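Bcl-2-like protein FPV039 (Fowlpox virus, PDB 5TZP) inhibits apoptosis of the infected host cell by sequestering and inactivating several proapoptotic Bcl-2 proteins, among them BAK1 and BAX. Local coordinates at residues T15-A19 / F134-W140; D42-V48 / W140-R144. The contacts are given in a common frame with arbitrary orientation. Numbering follows the deposited sequence.

Interaction 1 (T15-A19 / F134-W140); sequences TYYIA and FIDQDYW
Residues 15-19 are helical. Residues 134-136 end a second helix, which closes in a Schellman motif with Asp138 at positive phi (55/49). Tyr139 also has positive phi (60/-127), and Trp140 lies in a 3-10 segment. CA atoms lie nearest at Thr15-Ile135 (7.6 Å) and Ile18-Tyr139 (7.5 Å). Ile18 (mt) points toward the turn. Ile18 CD1 sits over the Tyr139 ring face in a CH-pi contact, 4.2 Å from the centroid. Ile18 CG2 lies 3.9 Å from Tyr139 CB and 3.8 Å from Trp140 CD1. Thr15 (m) places CG2 3.9 Å from Phe134 CD2 at the ring edge, and OG1 3.9 Å from Tyr139 CE1. The Trp140 indole (chi1 m, chi2 96°) donates from NE1 to Ile18 O at 2.9 Å, a side-chain hydrogen bond to a helix carbonyl. Ala19 CB packs 4.0 Å from Phe134 CE2. The contact thus joins the first turns of helix 14-32 to the end of helix 115-136 in this Bcl-2 helical bundle, and Trp140 reaches on to Met22 and Ile23 of helix 14-32.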
ATOM      1  N   THR A  15     -15.326  -1.773  -9.189  1.00 19.96           N
ATOM      2  CA  THR A  15     -13.929  -1.382  -9.230  1.00 17.76           C
ATOM      3  C   THR A  15     -13.423  -1.069  -7.824  1.00 16.03           C
ATOM      4  O   THR A  15     -12.329  -1.469  -7.431  1.00 15.07           O
ATOM      5  CB  THR A  15     -13.739  -0.197 -10.181  1.00 21.45           C
ATOM      6  OG1 THR A  15     -14.235  -0.567 -11.480  1.00 23.43           O
ATOM      7  CG2 THR A  15     -12.245   0.171 -10.240  1.00 21.67           C
ATOM      8  N   TYR A  16     -14.219  -0.301  -7.064  1.00 17.31           N
ATOM      9  CA  TYR A  16     -13.868  -0.006  -5.690  1.00 15.86           C
ATOM     10  C   TYR A  16     -13.603  -1.260  -4.894  1.00 14.89           C
ATOM     11  O   TYR A  16     -12.599  -1.342  -4.176  1.00 13.90           O
ATOM     12  CB  TYR A  16     -14.952   0.878  -5.033  1.00 17.83           C
ATOM     13  CG  TYR A  16     -14.748   1.147  -3.572  1.00 17.87           C
ATOM     14  CD1 TYR A  16     -14.102   2.266  -3.138  1.00 20.97           C
ATOM     15  CD2 TYR A  16     -15.280   0.241  -2.603  1.00 22.94           C
ATOM     16  CE1 TYR A  16     -13.880   2.445  -1.778  1.00 20.07           C
ATOM     17  CE2 TYR A  16     -15.162   0.474  -1.269  1.00 21.48           C
ATOM     18  CZ  TYR A  16     -14.459   1.559  -0.864  1.00 24.40           C
ATOM     19  OH  TYR A  16     -14.354   1.799   0.512  1.00 25.52           O
ATOM     20  N   TYR A  17     -14.490  -2.272  -4.978  1.00 17.13           N
ATOM     21  CA  TYR A  17     -14.280  -3.495  -4.206  1.00 15.15           C
ATOM     22  C   TYR A  17     -13.151  -4.328  -4.722  1.00 14.96           C
ATOM     23  O   TYR A  17     -12.481  -4.959  -3.933  1.00 15.16           O
ATOM     24  CB  TYR A  17     -15.584  -4.284  -4.089  1.00 19.89           C
ATOM     25  CG  TYR A  17     -16.469  -3.564  -3.042  1.00 22.47           C
ATOM     26  CD1 TYR A  17     -16.137  -3.525  -1.672  1.00 22.37           C
ATOM     27  CD2 TYR A  17     -17.566  -2.846  -3.450  1.00 29.99           C
ATOM     28  CE1 TYR A  17     -16.938  -2.821  -0.765  1.00 28.07           C
ATOM     29  CE2 TYR A  17     -18.391  -2.143  -2.516  1.00 27.60           C
ATOM     30  CZ  TYR A  17     -18.048  -2.158  -1.196  1.00 26.37           C
ATOM     31  OH  TYR A  17     -18.887  -1.442  -0.319  1.00 36.64           O
ATOM     32  N   ILE A  18     -12.885  -4.305  -6.031  1.00 14.02           N
ATOM     33  CA  ILE A  18     -11.706  -5.019  -6.549  1.00 13.24           C
ATOM     34  C   ILE A  18     -10.424  -4.450  -5.935  1.00 11.88           C
ATOM     35  O   ILE A  18      -9.517  -5.177  -5.481  1.00 11.41           O
ATOM     36  CB  ILE A  18     -11.670  -4.940  -8.071  1.00 14.13           C
ATOM     37  CG1 ILE A  18     -12.776  -5.834  -8.695  1.00 15.76           C
ATOM     38  CG2 ILE A  18     -10.303  -5.337  -8.565  1.00 14.92           C
ATOM     39  CD1 ILE A  18     -13.070  -5.547 -10.112  1.00 18.76           C
ATOM     40  N   ALA A  19     -10.362  -3.118  -5.824  1.00 12.70           N
ATOM     41  CA  ALA A  19      -9.207  -2.496  -5.159  1.00 10.89           C
ATOM     42  C   ALA A  19      -9.176  -2.793  -3.664  1.00 12.06           C
ATOM     43  O   ALA A  19      -8.166  -3.239  -3.108  1.00 11.48           O
ATOM     44  CB  ALA A  19      -9.216  -0.990  -5.399  1.00 12.91           C
ATOM     45  N   PHE A 134      -6.423   2.546 -13.442  1.00 14.21           N
ATOM     46  CA  PHE A 134      -6.528   1.232 -12.800  1.00 12.31           C
ATOM     47  C   PHE A 134      -7.302   0.246 -13.637  1.00 12.43           C
ATOM     48  O   PHE A 134      -6.846  -0.894 -13.837  1.00 13.46           O
ATOM     49  CB  PHE A 134      -7.109   1.427 -11.409  1.00 11.81           C
ATOM     50  CG  PHE A 134      -7.212   0.175 -10.576  1.00 11.37           C
ATOM     51  CD1 PHE A 134      -6.081  -0.532 -10.183  1.00 12.45           C
ATOM     52  CD2 PHE A 134      -8.422  -0.308 -10.190  1.00 14.16           C
ATOM     53  CE1 PHE A 134      -6.229  -1.646  -9.290  1.00 13.73           C
ATOM     54  CE2 PHE A 134      -8.544  -1.429  -9.366  1.00 14.47           C
ATOM     55  CZ  PHE A 134      -7.450  -2.082  -8.935  1.00 13.89           C
ATOM     56  N   ILE A 135      -8.437   0.670 -14.181  1.00 14.89           N
ATOM     57  CA  ILE A 135      -9.197  -0.217 -15.053  1.00 16.05           C
ATOM     58  C   ILE A 135      -8.370  -0.580 -16.271  1.00 18.66           C
ATOM     59  O   ILE A 135      -8.345  -1.745 -16.730  1.00 16.30           O
ATOM     60  CB  ILE A 135     -10.526   0.478 -15.448  1.00 19.23           C
ATOM     61  CG1 ILE A 135     -11.394   0.653 -14.202  1.00 18.76           C
ATOM     62  CG2 ILE A 135     -11.227  -0.302 -16.565  1.00 19.96           C
ATOM     63  CD1 ILE A 135     -12.552   1.622 -14.424  1.00 22.61           C
ATOM     64  N   ASP A 136      -7.647   0.375 -16.816  1.00 15.39           N
ATOM     65  CA  ASP A 136      -6.864   0.132 -18.030  1.00 16.56           C
ATOM     66  C   ASP A 136      -5.666  -0.784 -17.809  1.00 15.77           C
ATOM     67  O   ASP A 136      -5.166  -1.413 -18.756  1.00 17.34           O
ATOM     68  CB  ASP A 136      -6.470   1.483 -18.628  1.00 20.79           C
ATOM     69  CG  ASP A 136      -5.724   1.328 -19.881  1.00 31.82           C
ATOM     70  OD1 ASP A 136      -6.386   0.914 -20.869  1.00 28.03           O
ATOM     71  OD2 ASP A 136      -4.490   1.512 -19.800  1.00 27.76           O
ATOM     72  N   GLN A 137      -5.179  -0.866 -16.578  1.00 14.23           N
ATOM     73  CA  GLN A 137      -4.197  -1.816 -16.132  1.00 12.87           C
ATOM     74  C   GLN A 137      -4.767  -3.218 -16.013  1.00 14.53           C
ATOM     75  O   GLN A 137      -4.068  -4.145 -15.615  1.00 14.68           O
ATOM     76  CB  GLN A 137      -3.614  -1.406 -14.795  1.00 13.90           C
ATOM     77  CG  GLN A 137      -2.635  -0.187 -14.867  1.00 14.18           C
ATOM     78  CD  GLN A 137      -1.443  -0.494 -15.706  1.00 14.34           C
ATOM     79  OE1 GLN A 137      -0.705  -1.426 -15.396  1.00 13.07           O
ATOM     80  NE2 GLN A 137      -1.203   0.297 -16.735  1.00 19.28           N
ATOM     81  N   ASP A 138      -6.047  -3.393 -16.349  1.00 13.84           N
ATOM     82  CA  ASP A 138      -6.800  -4.630 -16.008  1.00 13.99           C
ATOM     83  C   ASP A 138      -6.729  -4.898 -14.504  1.00 12.89           C
ATOM     84  O   ASP A 138      -6.407  -5.985 -14.043  1.00 13.58           O
ATOM     85  CB  ASP A 138      -6.362  -5.853 -16.849  1.00 13.67           C
ATOM     86  CG  ASP A 138      -7.212  -7.073 -16.642  1.00 21.06           C
ATOM     87  OD1 ASP A 138      -8.425  -6.955 -16.245  1.00 21.15           O
ATOM     88  OD2 ASP A 138      -6.604  -8.169 -16.822  1.00 23.83           O
ATOM     89  N   TYR A 139      -7.019  -3.831 -13.745  1.00 13.41           N
ATOM     90  CA  TYR A 139      -7.068  -3.869 -12.293  1.00 11.12           C
ATOM     91  C   TYR A 139      -5.690  -4.289 -11.801  1.00 10.88           C
ATOM     92  O   TYR A 139      -4.662  -3.700 -12.168  1.00 13.24           O
ATOM     93  CB  TYR A 139      -8.251  -4.744 -11.828  1.00 13.75           C
ATOM     94  CG  TYR A 139      -9.534  -4.399 -12.500  1.00 15.76           C
ATOM     95  CD1 TYR A 139     -10.308  -3.331 -12.068  1.00 15.83           C
ATOM     96  CD2 TYR A 139      -9.893  -5.015 -13.650  1.00 17.74           C
ATOM     97  CE1 TYR A 139     -11.507  -3.015 -12.710  1.00 17.57           C
ATOM     98  CE2 TYR A 139     -11.067  -4.680 -14.301  1.00 19.65           C
ATOM     99  CZ  TYR A 139     -11.837  -3.663 -13.821  1.00 20.45           C
ATOM    100  OH  TYR A 139     -13.018  -3.414 -14.526  1.00 23.80           O
ATOM    101  N   TRP A 140      -5.591  -5.314 -10.966  1.00 10.93           N
ATOM    102  CA  TRP A 140      -4.322  -5.718 -10.361  1.00 10.90           C
ATOM    103  C   TRP A 140      -3.429  -6.457 -11.353  1.00 10.58           C
ATOM    104  O   TRP A 140      -2.249  -6.600 -11.062  1.00 10.65           O
ATOM    105  CB  TRP A 140      -4.532  -6.548  -9.081  1.00 11.52           C
ATOM    106  CG  TRP A 140      -5.260  -5.790  -8.026  1.00 10.97           C
ATOM    107  CD1 TRP A 140      -6.592  -5.851  -7.793  1.00 10.98           C
ATOM    108  CD2 TRP A 140      -4.670  -4.866  -7.147  1.00  9.88           C
ATOM    109  NE1 TRP A 140      -6.862  -4.973  -6.731  1.00  9.82           N
ATOM    110  CE2 TRP A 140      -5.706  -4.360  -6.345  1.00  9.38           C
ATOM    111  CE3 TRP A 140      -3.366  -4.416  -6.941  1.00 11.45           C
ATOM    112  CZ2 TRP A 140      -5.455  -3.423  -5.314  1.00  9.49           C
ATOM    113  CZ3 TRP A 140      -3.109  -3.541  -5.922  1.00 10.42           C
ATOM    114  CH2 TRP A 140      -4.165  -2.999  -5.151  1.00 10.34           C
TER

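Interaction 2 (D42-V48 / W140-R144); sequences DSISYDV and WNGIR. With SO4 (sulfate ion), chain J; EDO (1,2-ethanediol), chain E.
This is a mainly polar contact with a buried apolar side. It joins the start of helix 43-68 to the 3-10 segment that follows helix 115-136 near the C terminus. Residues 43-48 are helical. Residues 140-144 keep 3-10 geometry, with Ile143 N bonded to Trp140 O (2.9 Å) and Arg144 N to Asn141 O (3.0 Å). The closest CA atoms are those of Ser45 and Arg144, 6.0 Å apart. Arg144 is extended (chi1 m, chi2 and chi3 t). Arg144 NH2 forms a salt bridge with Asp42 OD1 at 2.8 Å, and Arg144 NE donates to Ser45 OG at 2.9 Å. Ile44 CB lies over one guanidinium face, 3.5 Å from Arg144 NH2.

Asp42 (t) is the N-cap of the helix: its OD1 accepts from Ser45 N at 3.0 Å. Ser45 (m) also donates from OG to Asp42 OD2 at 2.7 Å. The capping carboxylate therefore serves both helix start and distant arginine. Two waters donate to Asp42 OD2, at 2.8 and 2.9 Å; the first accepts weakly from Trp140 N at 3.1 Å, the second from Asn141 ND2 at 2.8 Å. On the buried apolar side Val48 CG1 (chi1 t) meets Ile143 CG2 at 4.1 Å, and Ile143 also touches Trp88 and Ile92 of helix 88-105. Trp140 CB points toward the helix, but the indole leads off to helix 14-32, where NE1 hydrogen-bonds Ile18 O. A sulfate accepts from Arg144 NH1 at O4 (2.9 Å) and NH2 at O1 (2.8 Å), and Asp42 N donates to 1,2-ethanediol O1 (2.9 Å); both are probably from the crystallisation liquor.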
ATOM      1  N   ASP A  42      -7.958 -12.483  -7.605  1.00 14.31           N
ATOM      2  CA  ASP A  42      -6.743 -12.560  -8.410  1.00 13.62           C
ATOM      3  C   ASP A  42      -5.582 -12.993  -7.517  1.00 10.97           C
ATOM      4  O   ASP A  42      -4.793 -12.178  -7.011  1.00 11.24           O
ATOM      5  CB  ASP A  42      -6.503 -11.210  -9.094  1.00 15.01           C
ATOM      6  CG  ASP A  42      -5.351 -11.272 -10.070  1.00 11.91           C
ATOM      7  OD1 ASP A  42      -4.594 -12.259 -10.109  1.00 13.03           O
ATOM      8  OD2 ASP A  42      -5.174 -10.221 -10.769  1.00 13.29           O
ATOM      9  N   SER A  43      -5.473 -14.314  -7.334  1.00 12.82           N
ATOM     10  CA  SER A  43      -4.454 -14.849  -6.425  0.50 13.14           C
ATOM     11  C   SER A  43      -3.032 -14.668  -6.965  1.00 11.71           C
ATOM     12  O   SER A  43      -2.115 -14.460  -6.188  1.00 11.69           O
ATOM     13  CB  SER A  43      -4.742 -16.327  -6.139  0.50 17.05           C
ATOM     14  OG  SER A  43      -6.112 -16.521  -5.799  0.50 29.55           O
ATOM     15  N   ILE A  44      -2.854 -14.738  -8.268  1.00 11.79           N
ATOM     16  CA  ILE A  44      -1.524 -14.548  -8.843  1.00 11.89           C
ATOM     17  C   ILE A  44      -1.052 -13.143  -8.561  1.00 10.62           C
ATOM     18  O   ILE A  44       0.068 -12.942  -8.074  1.00 11.19           O
ATOM     19  CB  ILE A  44      -1.522 -14.848 -10.342  1.00 12.50           C
ATOM     20  CG1 ILE A  44      -1.657 -16.380 -10.526  1.00 14.21           C
ATOM     21  CG2 ILE A  44      -0.252 -14.385 -11.032  1.00 14.24           C
ATOM     22  CD1 ILE A  44      -1.798 -16.785 -12.043  1.00 19.52           C
ATOM     23  N   SER A  45      -1.904 -12.154  -8.785  1.00 10.14           N
ATOM     24  CA  SER A  45      -1.473 -10.796  -8.511  1.00  9.87           C
ATOM     25  C   SER A  45      -1.320 -10.523  -7.011  1.00  9.29           C
ATOM     26  O   SER A  45      -0.422  -9.755  -6.639  1.00  8.95           O
ATOM     27  CB  SER A  45      -2.461  -9.800  -9.104  1.00 10.31           C
ATOM     28  OG  SER A  45      -2.537  -9.942 -10.541  1.00 11.19           O
ATOM     29  N   TYR A  46      -2.148 -11.168  -6.187  1.00  8.91           N
ATOM     30  CA  TYR A  46      -1.978 -11.064  -4.725  1.00  9.41           C
ATOM     31  C   TYR A  46      -0.597 -11.532  -4.354  1.00  8.75           C
ATOM     32  O   TYR A  46       0.084 -10.873  -3.539  1.00  9.34           O
ATOM     33  CB  TYR A  46      -3.060 -11.901  -4.032  1.00 10.43           C
ATOM     34  CG  TYR A  46      -2.979 -11.844  -2.534  1.00  9.97           C
ATOM     35  CD1 TYR A  46      -3.549 -10.808  -1.822  1.00 12.89           C
ATOM     36  CD2 TYR A  46      -2.225 -12.772  -1.845  1.00 13.36           C
ATOM     37  CE1 TYR A  46      -3.481 -10.774  -0.428  1.00 12.75           C
ATOM     38  CE2 TYR A  46      -2.095 -12.703  -0.438  1.00 14.25           C
ATOM     39  CZ  TYR A  46      -2.754 -11.709   0.224  1.00 11.43           C
ATOM     40  OH  TYR A  46      -2.744 -11.563   1.607  1.00 12.78           O
ATOM     41  N   ASP A  47      -0.150 -12.668  -4.871  1.00  9.42           N
ATOM     42  CA  ASP A  47       1.168 -13.174  -4.488  1.00 11.26           C
ATOM     43  C   ASP A  47       2.262 -12.240  -4.950  1.00  9.91           C
ATOM     44  O   ASP A  47       3.260 -12.061  -4.245  1.00 10.08           O
ATOM     45  CB  ASP A  47       1.365 -14.574  -5.050  1.00 11.63           C
ATOM     46  CG  ASP A  47       0.759 -15.688  -4.174  1.00 17.50           C
ATOM     47  OD1 ASP A  47       0.397 -15.370  -3.020  1.00 17.40           O
ATOM     48  OD2 ASP A  47       0.765 -16.859  -4.700  1.00 21.91           O
ATOM     49  N   VAL A  48       2.083 -11.590  -6.103  1.00  9.51           N
ATOM     50  CA  VAL A  48       3.059 -10.579  -6.529  1.00  9.73           C
ATOM     51  C   VAL A  48       3.085  -9.393  -5.563  1.00  8.40           C
ATOM     52  O   VAL A  48       4.165  -8.925  -5.164  1.00  9.59           O
ATOM     53  CB  VAL A  48       2.790 -10.114  -7.982  1.00  9.45           C
ATOM     54  CG1 VAL A  48       3.757  -8.977  -8.344  1.00 10.76           C
ATOM     55  CG2 VAL A  48       2.950 -11.238  -8.981  1.00 10.27           C
ATOM     56  N   TRP A 140      -5.591  -5.314 -10.966  1.00 10.93           N
ATOM     57  CA  TRP A 140      -4.322  -5.718 -10.361  1.00 10.90           C
ATOM     58  C   TRP A 140      -3.429  -6.457 -11.353  1.00 10.58           C
ATOM     59  O   TRP A 140      -2.249  -6.600 -11.062  1.00 10.65           O
ATOM     60  CB  TRP A 140      -4.532  -6.548  -9.081  1.00 11.52           C
ATOM     61  CG  TRP A 140      -5.260  -5.790  -8.026  1.00 10.97           C
ATOM     62  CD1 TRP A 140      -6.592  -5.851  -7.793  1.00 10.98           C
ATOM     63  CD2 TRP A 140      -4.670  -4.866  -7.147  1.00  9.88           C
ATOM     64  NE1 TRP A 140      -6.862  -4.973  -6.731  1.00  9.82           N
ATOM     65  CE2 TRP A 140      -5.706  -4.360  -6.345  1.00  9.38           C
ATOM     66  CE3 TRP A 140      -3.366  -4.416  -6.941  1.00 11.45           C
ATOM     67  CZ2 TRP A 140      -5.455  -3.423  -5.314  1.00  9.49           C
ATOM     68  CZ3 TRP A 140      -3.109  -3.541  -5.922  1.00 10.42           C
ATOM     69  CH2 TRP A 140      -4.165  -2.999  -5.151  1.00 10.34           C
ATOM     70  N   ASN A 141      -3.933  -6.832 -12.535  1.00 11.93           N
ATOM     71  CA  ASN A 141      -3.087  -7.547 -13.480  1.00  9.51           C
ATOM     72  C   ASN A 141      -1.826  -6.766 -13.778  1.00  9.47           C
ATOM     73  O   ASN A 141      -0.764  -7.364 -14.035  1.00 10.74           O
ATOM     74  CB  ASN A 141      -3.896  -7.847 -14.761  1.00 10.46           C
ATOM     75  CG  ASN A 141      -3.205  -8.856 -15.589  1.00 12.38           C
ATOM     76  OD1 ASN A 141      -2.503  -8.504 -16.583  1.00 15.83           O
ATOM     77  ND2 ASN A 141      -3.377 -10.076 -15.241  1.00 12.05           N
ATOM     78  N   GLY A 142      -1.904  -5.428 -13.807  1.00 10.70           N
ATOM     79  CA  GLY A 142      -0.732  -4.652 -14.181  1.00 12.13           C
ATOM     80  C   GLY A 142       0.435  -4.773 -13.218  1.00  9.71           C
ATOM     81  O   GLY A 142       1.576  -4.506 -13.621  1.00 10.45           O
ATOM     82  N   ILE A 143       0.174  -5.241 -11.990  1.00  9.70           N
ATOM     83  CA  ILE A 143       1.238  -5.424 -11.013  1.00  9.13           C
ATOM     84  C   ILE A 143       2.145  -6.579 -11.394  1.00  9.15           C
ATOM     85  O   ILE A 143       3.244  -6.720 -10.852  1.00  9.74           O
ATOM     86  CB  ILE A 143       0.681  -5.611  -9.614  1.00  9.61           C
ATOM     87  CG1 ILE A 143       1.710  -5.123  -8.584  1.00 10.58           C
ATOM     88  CG2 ILE A 143       0.312  -7.069  -9.351  1.00 10.20           C
ATOM     89  CD1 ILE A 143       1.116  -5.118  -7.128  1.00 11.41           C
ATOM     90  N   ARG A 144       1.690  -7.470 -12.308  1.00  8.93           N
ATOM     91  CA  ARG A 144       2.433  -8.692 -12.601  1.00  8.89           C
ATOM     92  C   ARG A 144       3.790  -8.434 -13.239  1.00  9.07           C
ATOM     93  O   ARG A 144       4.620  -9.347 -13.313  1.00  9.45           O
ATOM     94  CB  ARG A 144       1.593  -9.671 -13.376  1.00  8.93           C
ATOM     95  CG  ARG A 144       0.418 -10.193 -12.619  1.00 10.55           C
ATOM     96  CD  ARG A 144      -0.454 -11.018 -13.536  1.00 10.16           C
ATOM     97  NE  ARG A 144      -1.624 -11.534 -12.823  1.00 10.55           N
ATOM     98  CZ  ARG A 144      -2.402 -12.487 -13.274  1.00 10.38           C
ATOM     99  NH1 ARG A 144      -2.158 -13.075 -14.452  1.00 11.16           N
ATOM    100  NH2 ARG A 144      -3.458 -12.958 -12.602  1.00 14.35           N
TER
HETATM  101  S   SO4 J 208      -5.220 -15.416 -14.815  1.00 40.69           S
HETATM  102  O1  SO4 J 208      -5.143 -15.084 -13.415  1.00 41.03           O
HETATM  103  O2  SO4 J 208      -5.101 -16.908 -14.971  1.00 38.83           O
HETATM  104  O3  SO4 J 208      -6.505 -14.817 -15.226  1.00 41.60           O
HETATM  105  O4  SO4 J 208      -4.141 -14.863 -15.650  1.00 28.50           O
HETATM  106  C1  EDO E 203      -8.891  -8.631  -5.954  1.00 19.02           C
HETATM  107  O1  EDO E 203      -8.613  -9.744  -6.887  1.00 17.28           O
HETATM  108  C2  EDO E 203     -10.364  -8.606  -5.638  1.00 20.71           C
HETATM  109  O2  EDO E 203     -10.712  -9.797  -4.881  1.00 20.38           O
HETATM  110  O   HOH W   1      -6.976  -8.116 -10.991  1.00 15.76           O
HETATM  111  O   HOH W   2      -5.625 -10.598 -13.576  1.00 20.19           O

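From the N terminus, the chain first passes residues 15-19 on helix 14-32, then residues 42-48 at the start of helix 43-68. Both have their partners near the C terminus. Residues 134-140 come back to helix 14-32 and close interaction 1 across 114 intervening residues. Residues 140-144, which begin at the shared Trp140, close interaction 2 across 91. The segments alternate along the chain, so the two closures cross rather than nest. The centres are about 11 Å apart on the same side of the chain's centre. Together they tie the end of helix 115-136 and the segment after it to two helices that are consecutive in the chain.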